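Local coordinates for AgaA (Rhizobium radiobacter, PDB 6HLX), which binds the opine agropinic acid as a periplasmic substrate-binding protein and probably hands it to an ABC transporter for import, at residues A311-A316 / N320-R325; T384-L389 / A427-I432. One frame throughout, in Å; residues are numbered along the deposited sequence.

In the fold
Interaction 1 (311-316 with 320-325) comes first along the chain and closes before interaction 2 (384-389 with 427-432) opens. Their centres lie about 34 Å apart and their nearest atoms about 21 Å, so they do not touch. What connects them is the six-stranded mixed sheet: strand 322-327 of interaction 1 runs parallel to strand 374-379, after which the chain reaches 384-389, and helix 426-443 leads into strand 446-451 of the same sheet. Interaction 1 is a local join at the periphery, about 31 Å from the centre of the chain, between a helix and the strand next to the sheet edge. Interaction 2 ties the chain after strand 374-379 to helix 426-443, away from the annotated sites.

Interaction 1. Residues A311-A316 / N320-R325; sequences ALLAKA and NGFEVR
Leu313 carries its CG anti to the carbonyl carbon (chi1 -83°), which sends the isobutyl group off the helix toward the start of the strand, while Phe322 holds its CG between the backbone N and the carbonyl carbon (chi1 53°), which swings the CE2 edge of the ring toward the leucine. The two side chains cross at about a right angle. One methyl of the fork, Leu313 CD2, approaches the rim of the ring close to its plane and lies 4.2 Å from Phe322 CE2, so the ring is met at an edge and not over a face. The other methyl touches the backbone: Leu313 CD1 sits 4.3 Å from Gly321 CA. A single leucine thus spans the Gly321 backbone and the Phe322 ring. Gly321 has a positive phi of 72°, a backbone region that residues with a side chain seldom adopt, and its CA is the nearest to that of Leu313 at 6.8 Å. No hydrogen bond crosses between the two segments, and the contact is small and purely apolar, with 87 Å² buried in total. It forms where helix 306-315 turns back through a short connection into strand 322-327, a helix-to-strand step of the alpha/beta lobe. Leu313 and Phe322 both also rest on Ile351 of the parallel edge strand 351-356, to which Phe322 and Val324 are joined by backbone hydrogen bonds. Tyr318 meets the Phe322 ring edge-to-face, and helix 255-264 packs against Leu312 and Ala316.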
ATOM      1  N   ALA A 311      -5.335 -23.061  25.369  1.00 33.88           N
ATOM      2  CA  ALA A 311      -4.240 -23.986  25.706  1.00 34.10           C
ATOM      3  C   ALA A 311      -2.895 -23.435  25.264  1.00 34.67           C
ATOM      4  O   ALA A 311      -1.930 -23.557  26.009  1.00 33.92           O
ATOM      5  CB  ALA A 311      -4.481 -25.369  25.111  1.00 35.59           C
ATOM      6  N   LEU A 312      -2.834 -22.779  24.074  1.00 30.46           N
ATOM      7  CA  LEU A 312      -1.609 -22.153  23.566  1.00 29.12           C
ATOM      8  C   LEU A 312      -1.111 -21.027  24.451  1.00 34.29           C
ATOM      9  O   LEU A 312       0.093 -20.928  24.668  1.00 34.31           O
ATOM     10  CB  LEU A 312      -1.799 -21.649  22.115  1.00 28.82           C
ATOM     11  CG  LEU A 312      -1.597 -22.715  21.035  1.00 33.16           C
ATOM     12  CD1 LEU A 312      -2.123 -22.235  19.699  1.00 31.96           C
ATOM     13  CD2 LEU A 312      -0.123 -23.107  20.894  1.00 37.34           C
ATOM     14  N   LEU A 313      -2.027 -20.162  24.946  1.00 32.71           N
ATOM     15  CA  LEU A 313      -1.676 -19.068  25.867  1.00 33.11           C
ATOM     16  C   LEU A 313      -1.096 -19.637  27.148  1.00 36.97           C
ATOM     17  O   LEU A 313      -0.100 -19.115  27.653  1.00 36.00           O
ATOM     18  CB  LEU A 313      -2.916 -18.239  26.254  1.00 33.39           C
ATOM     19  CG  LEU A 313      -3.388 -17.149  25.323  1.00 36.77           C
ATOM     20  CD1 LEU A 313      -4.364 -16.254  26.054  1.00 36.22           C
ATOM     21  CD2 LEU A 313      -2.218 -16.308  24.786  1.00 37.08           C
ATOM     22  N   ALA A 314      -1.731 -20.706  27.682  1.00 35.38           N
ATOM     23  CA  ALA A 314      -1.288 -21.359  28.915  1.00 37.60           C
ATOM     24  C   ALA A 314       0.113 -21.933  28.729  1.00 41.48           C
ATOM     25  O   ALA A 314       0.973 -21.710  29.580  1.00 41.74           O
ATOM     26  CB  ALA A 314      -2.271 -22.450  29.324  1.00 38.92           C
ATOM     27  N   LYS A 315       0.370 -22.566  27.563  1.00 37.32           N
ATOM     28  CA  LYS A 315       1.664 -23.149  27.211  1.00 37.77           C
ATOM     29  C   LYS A 315       2.744 -22.068  27.098  1.00 40.10           C
ATOM     30  O   LYS A 315       3.882 -22.305  27.508  1.00 40.09           O
ATOM     31  CB  LYS A 315       1.543 -23.945  25.903  1.00 41.21           C
ATOM     32  CG  LYS A 315       2.560 -25.058  25.736  1.00 54.50           C
ATOM     33  CD  LYS A 315       2.410 -25.713  24.360  1.00 65.26           C
ATOM     34  CE  LYS A 315       3.497 -26.723  24.058  1.00 76.13           C
ATOM     35  NZ  LYS A 315       4.792 -26.072  23.724  1.00 83.59           N
ATOM     36  N   ALA A 316       2.367 -20.871  26.576  1.00 34.97           N
ATOM     37  CA  ALA A 316       3.237 -19.708  26.405  1.00 34.19           C
ATOM     38  C   ALA A 316       3.566 -18.990  27.734  1.00 37.88           C
ATOM     39  O   ALA A 316       4.431 -18.115  27.752  1.00 37.51           O
ATOM     40  CB  ALA A 316       2.593 -18.724  25.432  1.00 34.18           C
ATOM     41  N   ASN A 320      -3.778 -16.922  32.630  1.00 42.24           N
ATOM     42  CA  ASN A 320      -4.811 -15.941  32.952  1.00 41.34           C
ATOM     43  C   ASN A 320      -4.870 -14.826  31.916  1.00 42.69           C
ATOM     44  O   ASN A 320      -5.521 -13.817  32.159  1.00 42.65           O
ATOM     45  CB  ASN A 320      -4.561 -15.363  34.350  1.00 41.40           C
ATOM     46  CG  ASN A 320      -4.498 -16.429  35.419  1.00 60.78           C
ATOM     47  OD1 ASN A 320      -3.517 -16.539  36.163  1.00 54.99           O
ATOM     48  ND2 ASN A 320      -5.537 -17.249  35.495  1.00 49.77           N
ATOM     49  N   GLY A 321      -4.202 -15.018  30.777  1.00 36.94           N
ATOM     50  CA  GLY A 321      -4.159 -14.028  29.705  1.00 34.43           C
ATOM     51  C   GLY A 321      -3.299 -12.839  30.076  1.00 35.80           C
ATOM     52  O   GLY A 321      -2.362 -12.971  30.873  1.00 35.30           O
ATOM     53  N   PHE A 322      -3.614 -11.660  29.508  1.00 31.71           N
ATOM     54  CA  PHE A 322      -2.863 -10.429  29.762  1.00 30.06           C
ATOM     55  C   PHE A 322      -3.657  -9.235  29.265  1.00 33.10           C
ATOM     56  O   PHE A 322      -4.653  -9.415  28.551  1.00 31.83           O
ATOM     57  CB  PHE A 322      -1.465 -10.467  29.071  1.00 30.20           C
ATOM     58  CG  PHE A 322      -1.482 -10.776  27.583  1.00 29.47           C
ATOM     59  CD1 PHE A 322      -1.661  -9.762  26.646  1.00 30.53           C
ATOM     60  CD2 PHE A 322      -1.311 -12.079  27.125  1.00 30.73           C
ATOM     61  CE1 PHE A 322      -1.676 -10.045  25.266  1.00 30.75           C
ATOM     62  CE2 PHE A 322      -1.334 -12.366  25.754  1.00 32.43           C
ATOM     63  CZ  PHE A 322      -1.521 -11.348  24.831  1.00 30.12           C
ATOM     64  N   GLU A 323      -3.187  -8.020  29.597  1.00 28.65           N
ATOM     65  CA  GLU A 323      -3.805  -6.775  29.130  1.00 29.01           C
ATOM     66  C   GLU A 323      -2.974  -6.237  27.964  1.00 28.96           C
ATOM     67  O   GLU A 323      -1.742  -6.340  27.972  1.00 27.54           O
ATOM     68  CB  GLU A 323      -3.857  -5.736  30.258  1.00 31.12           C
ATOM     69  CG  GLU A 323      -4.618  -6.204  31.491  1.00 43.99           C
ATOM     70  CD  GLU A 323      -4.741  -5.213  32.636  1.00 72.98           C
ATOM     71  OE1 GLU A 323      -5.620  -5.429  33.503  1.00 69.76           O
ATOM     72  OE2 GLU A 323      -3.965  -4.228  32.676  1.00 66.60           O
ATOM     73  N   VAL A 324      -3.641  -5.649  26.951  1.00 25.46           N
ATOM     74  CA  VAL A 324      -2.943  -5.133  25.784  1.00 23.88           C
ATOM     75  C   VAL A 324      -3.781  -4.029  25.148  1.00 26.64           C
ATOM     76  O   VAL A 324      -4.992  -3.996  25.342  1.00 26.60           O
ATOM     77  CB  VAL A 324      -2.641  -6.292  24.772  1.00 25.88           C
ATOM     78  CG1 VAL A 324      -3.921  -6.917  24.229  1.00 25.79           C
ATOM     79  CG2 VAL A 324      -1.714  -5.861  23.635  1.00 24.73           C
ATOM     80  N   ARG A 325      -3.148  -3.180  24.346  1.00 23.65           N
ATOM     81  CA  ARG A 325      -3.850  -2.140  23.613  1.00 22.29           C
ATOM     82  C   ARG A 325      -3.776  -2.438  22.126  1.00 25.76           C
ATOM     83  O   ARG A 325      -2.704  -2.782  21.630  1.00 24.68           O
ATOM     84  CB  ARG A 325      -3.242  -0.760  23.892  1.00 22.94           C
ATOM     85  CG  ARG A 325      -3.271  -0.358  25.378  1.00 30.52           C
ATOM     86  CD  ARG A 325      -3.115   1.143  25.549  1.00 33.01           C
ATOM     87  NE  ARG A 325      -4.318   1.867  25.129  1.00 31.89           N
ATOM     88  CZ  ARG A 325      -5.330   2.185  25.933  1.00 48.94           C
ATOM     89  NH1 ARG A 325      -5.302   1.847  27.217  1.00 38.81           N
ATOM     90  NH2 ARG A 325      -6.380   2.843  25.457  1.00 38.83           N
TER

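Interaction 2. Residues T384-L389 / A427-I432; sequences TDADWL and AERVKI
Asp385 and Arg429 form a bidentate, end-on salt bridge. Arg429 NH2 donates to Asp385 OD1 over 2.9 Å, and Arg429 NH1 reaches Asp385 OD2 at 2.9 Å. Both bonds are almost straight, and each oxygen uses its syn lone pair. With the carboxylate and guanidinium planes only 9° apart, the two groups share nearly one plane and meet edge to edge. Asp385 extends its carboxylate with CG anti to the backbone N (chi1 177°), and a bend at chi3 turns the arginine head to meet it.

Capping makes a second kind of bond. Asp387 N donates to Asp385 OD2 over 2.8 Å, from above the carboxylate plane, across the type I beta turn from Asp385 to Trp388 that leads into helix 388-393. OD2 therefore has two donors, and the same aspartate both caps this turn and holds helix 426-443.

The Ala386 methyl, CB, makes a loose van der Waals contact with Arg429 NH1 at 4.2 Å, oblique to the guanidinium.

Further polar partners fix the buried arginine, whose NE donates to Gly420 O while NH1 also bonds Tyr433 OH. Asp387 OD1 is held by Ser390 OG and forms a salt bridge with Arg421.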
ATOM      1  N   THR A 384       3.687  -6.713  -7.379  1.00 18.35           N
ATOM      2  CA  THR A 384       3.033  -7.928  -7.849  1.00 19.18           C
ATOM      3  C   THR A 384       4.036  -9.069  -8.126  1.00 24.73           C
ATOM      4  O   THR A 384       3.739  -9.954  -8.913  1.00 26.86           O
ATOM      5  CB  THR A 384       2.139  -7.645  -9.048  1.00 25.64           C
ATOM      6  OG1 THR A 384       2.969  -7.129 -10.081  1.00 25.84           O
ATOM      7  CG2 THR A 384       1.030  -6.660  -8.724  1.00 28.72           C
ATOM      8  N   ASP A 385       5.214  -9.024  -7.515  1.00 21.01           N
ATOM      9  CA  ASP A 385       6.171 -10.125  -7.576  1.00 19.32           C
ATOM     10  C   ASP A 385       6.052 -10.798  -6.202  1.00 22.30           C
ATOM     11  O   ASP A 385       5.732 -10.120  -5.204  1.00 20.17           O
ATOM     12  CB  ASP A 385       7.617  -9.619  -7.787  1.00 19.74           C
ATOM     13  CG  ASP A 385       8.620 -10.770  -7.769  1.00 23.31           C
ATOM     14  OD1 ASP A 385       8.708 -11.498  -8.777  1.00 21.69           O
ATOM     15  OD2 ASP A 385       9.247 -10.990  -6.715  1.00 22.88           O
ATOM     16  N   ALA A 386       6.414 -12.099  -6.116  1.00 18.75           N
ATOM     17  CA  ALA A 386       6.371 -12.853  -4.851  1.00 18.58           C
ATOM     18  C   ALA A 386       7.176 -12.162  -3.741  1.00 21.37           C
ATOM     19  O   ALA A 386       6.897 -12.383  -2.548  1.00 22.46           O
ATOM     20  CB  ALA A 386       6.921 -14.245  -5.060  1.00 19.99           C
ATOM     21  N   ASP A 387       8.195 -11.352  -4.117  1.00 19.03           N
ATOM     22  CA  ASP A 387       9.018 -10.654  -3.120  1.00 19.14           C
ATOM     23  C   ASP A 387       8.254  -9.567  -2.345  1.00 22.09           C
ATOM     24  O   ASP A 387       8.830  -8.942  -1.447  1.00 22.20           O
ATOM     25  CB  ASP A 387      10.330 -10.105  -3.706  1.00 21.17           C
ATOM     26  CG  ASP A 387      11.310  -9.667  -2.627  1.00 24.75           C
ATOM     27  OD1 ASP A 387      11.591 -10.478  -1.713  1.00 23.63           O
ATOM     28  OD2 ASP A 387      11.733  -8.491  -2.656  1.00 28.12           O
ATOM     29  N   TRP A 388       6.945  -9.374  -2.632  1.00 18.84           N
ATOM     30  CA  TRP A 388       6.135  -8.469  -1.794  1.00 19.40           C
ATOM     31  C   TRP A 388       6.252  -8.951  -0.330  1.00 21.16           C
ATOM     32  O   TRP A 388       6.163  -8.161   0.605  1.00 21.00           O
ATOM     33  CB  TRP A 388       4.651  -8.479  -2.221  1.00 18.40           C
ATOM     34  CG  TRP A 388       3.881  -9.750  -1.936  1.00 19.14           C
ATOM     35  CD1 TRP A 388       3.672 -10.792  -2.796  1.00 22.12           C
ATOM     36  CD2 TRP A 388       3.099 -10.038  -0.755  1.00 19.03           C
ATOM     37  NE1 TRP A 388       2.848 -11.735  -2.211  1.00 21.26           N
ATOM     38  CE2 TRP A 388       2.460 -11.283  -0.968  1.00 22.65           C
ATOM     39  CE3 TRP A 388       2.873  -9.358   0.466  1.00 19.75           C
ATOM     40  CZ2 TRP A 388       1.579 -11.852  -0.020  1.00 21.72           C
ATOM     41  CZ3 TRP A 388       2.021  -9.932   1.413  1.00 20.67           C
ATOM     42  CH2 TRP A 388       1.409 -11.177   1.179  1.00 21.32           C
ATOM     43  N   LEU A 389       6.484 -10.265  -0.141  1.00 17.82           N
ATOM     44  CA  LEU A 389       6.637 -10.867   1.185  1.00 17.62           C
ATOM     45  C   LEU A 389       7.772 -10.260   2.009  1.00 21.36           C
ATOM     46  O   LEU A 389       7.666 -10.226   3.241  1.00 21.17           O
ATOM     47  CB  LEU A 389       6.819 -12.389   1.048  1.00 18.61           C
ATOM     48  CG  LEU A 389       5.581 -13.131   0.504  1.00 21.87           C
ATOM     49  CD1 LEU A 389       5.959 -14.545  -0.030  1.00 21.38           C
ATOM     50  CD2 LEU A 389       4.470 -13.203   1.587  1.00 23.12           C
ATOM     51  N   ALA A 427      10.521 -21.927 -11.585  1.00 32.18           N
ATOM     52  CA  ALA A 427      10.370 -23.341 -11.170  1.00 32.30           C
ATOM     53  C   ALA A 427      11.187 -23.604  -9.881  1.00 34.51           C
ATOM     54  O   ALA A 427      10.794 -24.416  -9.024  1.00 33.17           O
ATOM     55  CB  ALA A 427      10.835 -24.271 -12.286  1.00 34.29           C
ATOM     56  N   GLU A 428      12.314 -22.882  -9.725  1.00 30.77           N
ATOM     57  CA  GLU A 428      13.140 -22.999  -8.516  1.00 29.64           C
ATOM     58  C   GLU A 428      12.604 -22.028  -7.451  1.00 29.36           C
ATOM     59  O   GLU A 428      12.545 -22.371  -6.265  1.00 27.86           O
ATOM     60  CB  GLU A 428      14.623 -22.709  -8.832  1.00 31.45           C
ATOM     61  CG  GLU A 428      15.289 -23.816  -9.655  1.00 42.80           C
ATOM     62  CD  GLU A 428      15.113 -25.221  -9.098  1.00 70.62           C
ATOM     63  OE1 GLU A 428      15.480 -25.447  -7.921  1.00 55.96           O
ATOM     64  OE2 GLU A 428      14.584 -26.090  -9.831  1.00 70.50           O
ATOM     65  N   ARG A 429      12.157 -20.846  -7.877  1.00 25.37           N
ATOM     66  CA  ARG A 429      11.622 -19.871  -6.909  1.00 23.19           C
ATOM     67  C   ARG A 429      10.411 -20.434  -6.159  1.00 25.94           C
ATOM     68  O   ARG A 429      10.285 -20.197  -4.965  1.00 26.10           O
ATOM     69  CB  ARG A 429      11.202 -18.554  -7.603  1.00 24.07           C
ATOM     70  CG  ARG A 429      12.336 -17.693  -8.102  1.00 27.55           C
ATOM     71  CD  ARG A 429      11.800 -16.357  -8.622  1.00 26.40           C
ATOM     72  NE  ARG A 429      11.595 -15.412  -7.525  1.00 23.33           N
ATOM     73  CZ  ARG A 429      10.885 -14.293  -7.622  1.00 30.41           C
ATOM     74  NH1 ARG A 429      10.779 -13.471  -6.577  1.00 23.36           N
ATOM     75  NH2 ARG A 429      10.294 -13.968  -8.770  1.00 25.33           N
ATOM     76  N   VAL A 430       9.553 -21.206  -6.832  1.00 25.94           N
ATOM     77  CA  VAL A 430       8.342 -21.699  -6.181  1.00 28.02           C
ATOM     78  C   VAL A 430       8.673 -22.645  -4.986  1.00 31.38           C
ATOM     79  O   VAL A 430       8.013 -22.532  -3.947  1.00 30.86           O
ATOM     80  CB  VAL A 430       7.295 -22.266  -7.176  1.00 34.03           C
ATOM     81  CG1 VAL A 430       7.629 -23.662  -7.649  1.00 34.00           C
ATOM     82  CG2 VAL A 430       5.879 -22.187  -6.592  1.00 34.34           C
ATOM     83  N   LYS A 431       9.753 -23.460  -5.080  1.00 27.06           N
ATOM     84  CA  LYS A 431      10.182 -24.356  -3.995  1.00 26.12           C
ATOM     85  C   LYS A 431      10.613 -23.523  -2.777  1.00 26.47           C
ATOM     86  O   LYS A 431      10.395 -23.924  -1.631  1.00 25.56           O
ATOM     87  CB  LYS A 431      11.394 -25.198  -4.436  1.00 29.11           C
ATOM     88  CG  LYS A 431      11.146 -26.124  -5.626  1.00 37.85           C
ATOM     89  CD  LYS A 431      12.423 -26.925  -5.903  1.00 45.09           C
ATOM     90  CE  LYS A 431      12.362 -27.758  -7.156  1.00 57.45           C
ATOM     91  NZ  LYS A 431      13.638 -28.490  -7.372  1.00 66.14           N
ATOM     92  N   ILE A 432      11.270 -22.383  -3.041  1.00 22.33           N
ATOM     93  CA  ILE A 432      11.759 -21.474  -2.006  1.00 21.18           C
ATOM     94  C   ILE A 432      10.571 -20.845  -1.269  1.00 24.54           C
ATOM     95  O   ILE A 432      10.543 -20.858  -0.040  1.00 23.72           O
ATOM     96  CB  ILE A 432      12.700 -20.407  -2.627  1.00 24.25           C
ATOM     97  CG1 ILE A 432      13.960 -21.067  -3.239  1.00 25.01           C
ATOM     98  CG2 ILE A 432      13.082 -19.359  -1.574  1.00 25.06           C
ATOM     99  CD1 ILE A 432      14.629 -20.196  -4.302  1.00 26.92           C
TER